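Local coordinates for protein putative fructose-bisphosphate aldolase (Coccidioides immitis, PDB 3PM6) that is a putative class II fructose-bisphosphate aldolase that binds a zinc ion and is built on an eight-stranded TIM barrel, at residues 21-26 with 213-218; 179-184 with 219-224. One frame throughout, in Å; residues are numbered along the deposited sequence.

Interaction 1: residues 21-26 with 213-218; sequences FARTHS and RINEAV
R23 and N215 reach for each other from opposite directions and bridge two helices whose backbones stay well apart, their CA atoms being 11.3 Å from each other; the pair illustrates how two long-range partners can meet through polar groups alone. Along 213-218, I214 packs on T172 and on S177 of helix 174-181, and N215 follows as the residue that reaches 21-26. N215 holds its CG anti to the backbone N (chi1 -176°), which carries the amide out from the helix toward the arginine. The arginine chain, bent at both chi2 and chi3 (-82°), brings its guanidinium up with an edge to the amide, and the two flat groups are turned only modestly against each other. R23 NH2 donates to N215 OD1 at 3.2 Å, a weak and clearly bent bond with an N-H...O angle of 125°. A water completes the pairing: it accepts from R23 NH1 at 2.6 Å and from N215 ND2 at 3.1 Å, lying in the guanidinium plane. Both ends of the amide are thus engaged, OD1 directly and ND2 through the water. Held from both sides, this water may help to orient the two groups, whereas the direct bond alone constrains them little. Further on, A217 packs on P174 and E178. On the arginine's side the chain leaves helix 16-24 just beyond R23, at H25. The bridge therefore lies at the N-terminal end of the barrel strands, joining the last turn of helix 16-24, which precedes the first strand, 29-33, to helix 208-218, which leads into the seventh, 223-226, and has helix 174-181 packed alongside.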
# COMPACT_ATOMS: atom_id res chain seq x y z
N PHE A 21 24.75 13.06 6.99
CA PHE A 21 25.02 13.84 5.78
C PHE A 21 24.29 15.19 5.82
O PHE A 21 24.88 16.23 5.51
CB PHE A 21 24.64 13.06 4.52
CG PHE A 21 25.10 13.73 3.25
CD1 PHE A 21 26.33 13.40 2.68
CD2 PHE A 21 24.32 14.71 2.64
CE1 PHE A 21 26.75 14.01 1.51
CE2 PHE A 21 24.74 15.34 1.46
CZ PHE A 21 25.95 15.00 0.90
N ALA A 22 23.01 15.15 6.17
CA ALA A 22 22.19 16.36 6.28
C ALA A 22 22.75 17.38 7.29
O ALA A 22 22.80 18.56 7.00
CB ALA A 22 20.73 16.00 6.60
N ARG A 23 23.15 16.92 8.47
CA ARG A 23 23.75 17.77 9.49
C ARG A 23 25.02 18.47 8.99
O ARG A 23 25.17 19.68 9.15
CB ARG A 23 24.00 16.96 10.77
CG ARG A 23 25.26 17.33 11.59
CD ARG A 23 24.98 18.20 12.79
NE ARG A 23 24.87 19.62 12.44
CZ ARG A 23 24.69 20.60 13.33
NH1 ARG A 23 24.59 21.86 12.91
NH2 ARG A 23 24.60 20.31 14.64
N THR A 24 25.91 17.72 8.33
CA THR A 24 27.21 18.28 7.93
C THR A 24 27.03 19.23 6.76
O THR A 24 27.79 20.19 6.62
CB THR A 24 28.32 17.18 7.67
OG1 THR A 24 28.06 16.49 6.45
CG2 THR A 24 28.37 16.15 8.79
N HIS A 25 25.96 19.03 5.98
CA HIS A 25 25.69 19.89 4.84
C HIS A 25 24.50 20.83 5.00
O HIS A 25 23.92 21.27 4.01
CB HIS A 25 25.55 19.04 3.58
CG HIS A 25 26.80 18.29 3.25
ND1 HIS A 25 27.11 17.07 3.81
CD2 HIS A 25 27.85 18.62 2.46
CE1 HIS A 25 28.28 16.66 3.36
NE2 HIS A 25 28.75 17.58 2.54
N SER A 26 24.14 21.14 6.24
CA SER A 26 23.17 22.20 6.52
C SER A 26 21.80 22.05 5.85
O SER A 26 21.25 23.02 5.31
CB SER A 26 23.77 23.57 6.17
OG SER A 26 24.58 24.06 7.22
N ARG A 213 20.95 25.51 22.87
CA ARG A 213 21.51 24.95 24.12
C ARG A 213 21.55 23.42 24.08
O ARG A 213 22.55 22.80 24.47
CB ARG A 213 20.70 25.41 25.36
CG ARG A 213 21.24 26.66 26.01
CD ARG A 213 20.36 27.18 27.12
NE ARG A 213 20.28 28.63 26.98
CZ ARG A 213 19.15 29.31 26.85
NH1 ARG A 213 17.99 28.66 26.91
NH2 ARG A 213 19.18 30.64 26.70
N ILE A 214 20.47 22.82 23.61
CA ILE A 214 20.40 21.38 23.34
C ILE A 214 21.43 20.94 22.31
O ILE A 214 22.19 19.99 22.53
CB ILE A 214 18.97 20.97 22.91
CG1 ILE A 214 17.98 21.30 24.04
CG2 ILE A 214 18.91 19.47 22.46
CD1 ILE A 214 16.56 21.34 23.60
N ASN A 215 21.47 21.65 21.19
CA ASN A 215 22.37 21.32 20.12
C ASN A 215 23.82 21.38 20.60
O ASN A 215 24.62 20.46 20.37
CB ASN A 215 22.14 22.30 19.00
CG ASN A 215 22.95 21.99 17.80
OD1 ASN A 215 23.13 20.83 17.47
ND2 ASN A 215 23.45 23.01 17.13
N GLU A 216 24.13 22.45 21.32
CA GLU A 216 25.48 22.66 21.84
C GLU A 216 25.87 21.52 22.79
O GLU A 216 27.00 21.05 22.76
CB GLU A 216 25.53 24.01 22.55
CG GLU A 216 26.90 24.48 22.88
CD GLU A 216 27.63 24.98 21.66
OE1 GLU A 216 26.94 25.29 20.67
OE2 GLU A 216 28.87 25.03 21.70
N ALA A 217 24.93 21.04 23.61
CA ALA A 217 25.27 19.99 24.58
C ALA A 217 25.42 18.62 23.94
O ALA A 217 26.30 17.88 24.30
CB ALA A 217 24.28 19.95 25.74
N VAL A 218 24.56 18.27 22.98
CA VAL A 218 24.56 16.89 22.48
C VAL A 218 24.66 16.77 20.97
O VAL A 218 24.83 15.66 20.45
CB VAL A 218 23.32 16.10 22.93
CG1 VAL A 218 23.18 16.12 24.44
CG2 VAL A 218 22.08 16.65 22.26
O HOH W 1 24.74 23.97 14.48

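Interaction 2: residues 179-184 with 219-224; sequences EFVATG and GERVGL
A small packing contact without a hydrogen bond, partly methyl against methyl and partly methyl over a guanidinium face, joins V181 at the C-terminal part of helix 174-181 to R221 and V222, just ahead of barrel strand 223-226; it exemplifies a single branched side chain serving two different neighbours. The two methyls of V181 divide the work. CG1, set anti to the backbone N (chi1 161°), lies over one face of the R221 guanidinium and comes to 3.2 Å from R221 NH1, a close approach for a carbon. The arginine reaches it through a bend at chi3 (-72°), and the two side chains run at about a right angle to each other. CG2 of V181, beside the backbone N, instead meets V222 CG1 at 3.6 Å, with V222 CG2 somewhat farther off. V181 thus spans an exposed arginine and the buried valine that follows it. Immediately after V181 the chain reverses through a type I turn to G184, closed by a bond from G184 N to V181 O at 3.1 Å; the positive phi of G184 (85°) is one that glycine readily adopts. The contact lies between helix 174-181 and the entry to strand 223-226: F180 and V222 both touch L188 of strand 187-188, F180 further rests against helix 126-141, and G223 is bonded through its backbone to N186 and L188, with L224 paired to A246 on the other flank.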
# COMPACT_ATOMS: atom_id res chain seq x y z
N GLU A 179 21.12 12.83 29.53
CA GLU A 179 20.62 11.57 30.10
C GLU A 179 20.16 10.62 28.98
O GLU A 179 20.46 9.43 29.03
CB GLU A 179 19.48 11.76 31.15
CG GLU A 179 19.73 12.88 32.23
CD GLU A 179 18.59 13.06 33.28
OE1 GLU A 179 18.07 14.20 33.53
OE2 GLU A 179 18.24 12.02 33.90
N PHE A 180 19.46 11.13 27.97
CA PHE A 180 18.95 10.26 26.90
C PHE A 180 20.05 9.75 25.95
O PHE A 180 19.97 8.61 25.46
CB PHE A 180 17.78 10.88 26.15
CG PHE A 180 16.46 10.61 26.81
CD1 PHE A 180 15.69 9.53 26.42
CD2 PHE A 180 16.00 11.44 27.84
CE1 PHE A 180 14.50 9.28 27.05
CE2 PHE A 180 14.80 11.18 28.46
CZ PHE A 180 14.04 10.11 28.07
N VAL A 181 21.07 10.57 25.71
CA VAL A 181 22.23 10.15 24.89
C VAL A 181 22.89 8.86 25.44
O VAL A 181 23.34 8.01 24.68
CB VAL A 181 23.28 11.30 24.76
CG1 VAL A 181 24.66 10.79 24.34
CG2 VAL A 181 22.81 12.38 23.78
N ALA A 182 22.96 8.74 26.77
CA ALA A 182 23.52 7.53 27.43
C ALA A 182 22.69 6.27 27.19
O ALA A 182 23.18 5.15 27.42
CB ALA A 182 23.73 7.76 28.94
N THR A 183 21.43 6.41 26.75
CA THR A 183 20.62 5.23 26.44
C THR A 183 21.06 4.59 25.15
O THR A 183 20.63 3.49 24.87
CB THR A 183 19.11 5.53 26.30
OG1 THR A 183 18.92 6.48 25.24
CG2 THR A 183 18.53 6.07 27.58
N GLY A 184 21.91 5.27 24.37
CA GLY A 184 22.33 4.76 23.05
C GLY A 184 21.41 5.07 21.86
O GLY A 184 21.58 4.52 20.76
N GLY A 219 24.54 17.89 20.26
CA GLY A 219 24.48 17.91 18.81
C GLY A 219 25.54 17.12 18.10
O GLY A 219 25.29 16.58 17.03
N GLU A 220 26.74 17.03 18.67
CA GLU A 220 27.82 16.28 18.03
C GLU A 220 27.70 14.77 18.22
O GLU A 220 28.37 13.99 17.53
CB GLU A 220 29.19 16.81 18.50
CG GLU A 220 29.33 18.33 18.31
CD GLU A 220 30.75 18.85 18.51
OE1 GLU A 220 31.49 18.32 19.39
OE2 GLU A 220 31.11 19.82 17.80
N ARG A 221 26.83 14.35 19.15
CA ARG A 221 26.65 12.93 19.50
C ARG A 221 25.34 12.34 18.95
O ARG A 221 25.28 11.14 18.69
CB ARG A 221 26.77 12.71 21.03
CG ARG A 221 28.16 13.11 21.63
CD ARG A 221 28.26 12.98 23.17
NE ARG A 221 27.51 13.99 23.95
CZ ARG A 221 26.95 13.74 25.13
NH1 ARG A 221 27.04 12.53 25.67
NH2 ARG A 221 26.30 14.67 25.79
N VAL A 222 24.31 13.18 18.78
CA VAL A 222 23.03 12.72 18.23
C VAL A 222 22.42 13.69 17.20
O VAL A 222 22.70 14.90 17.22
CB VAL A 222 21.98 12.40 19.36
CG1 VAL A 222 22.50 11.35 20.30
CG2 VAL A 222 21.54 13.66 20.12
N GLY A 223 21.61 13.16 16.29
CA GLY A 223 20.85 13.98 15.33
C GLY A 223 19.61 14.58 15.99
O GLY A 223 19.10 14.03 16.97
N LEU A 224 19.14 15.72 15.52
CA LEU A 224 18.01 16.39 16.16
C LEU A 224 16.84 16.35 15.22
O LEU A 224 17.03 16.59 14.03
CB LEU A 224 18.36 17.82 16.54
CG LEU A 224 19.45 17.97 17.61
CD1 LEU A 224 19.74 19.46 17.89
CD2 LEU A 224 19.06 17.26 18.92

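In the fold
From the N terminus the chain first passes 21-26, in helix 16-24, then runs through the strands from 29-33 to 187-188 before reaching 213-218, where interaction 1 closes a loop of 186 residues. Segment 179-184 lies inside that loop, but its partner, 219-224, follows directly after 213-218, so interaction 2 closes a loop of 34 residues that crosses the first. Their centres are 11 Å apart, and they touch: N215 OD1 is 3.7 Å from L224 CD1 and V218 CG1 is 3.8 Å from V181 CG2. Together they tie the N-terminal helix, helices 174-181 and 208-218, and the start of strand 223-226 into one patch of the TIM barrel.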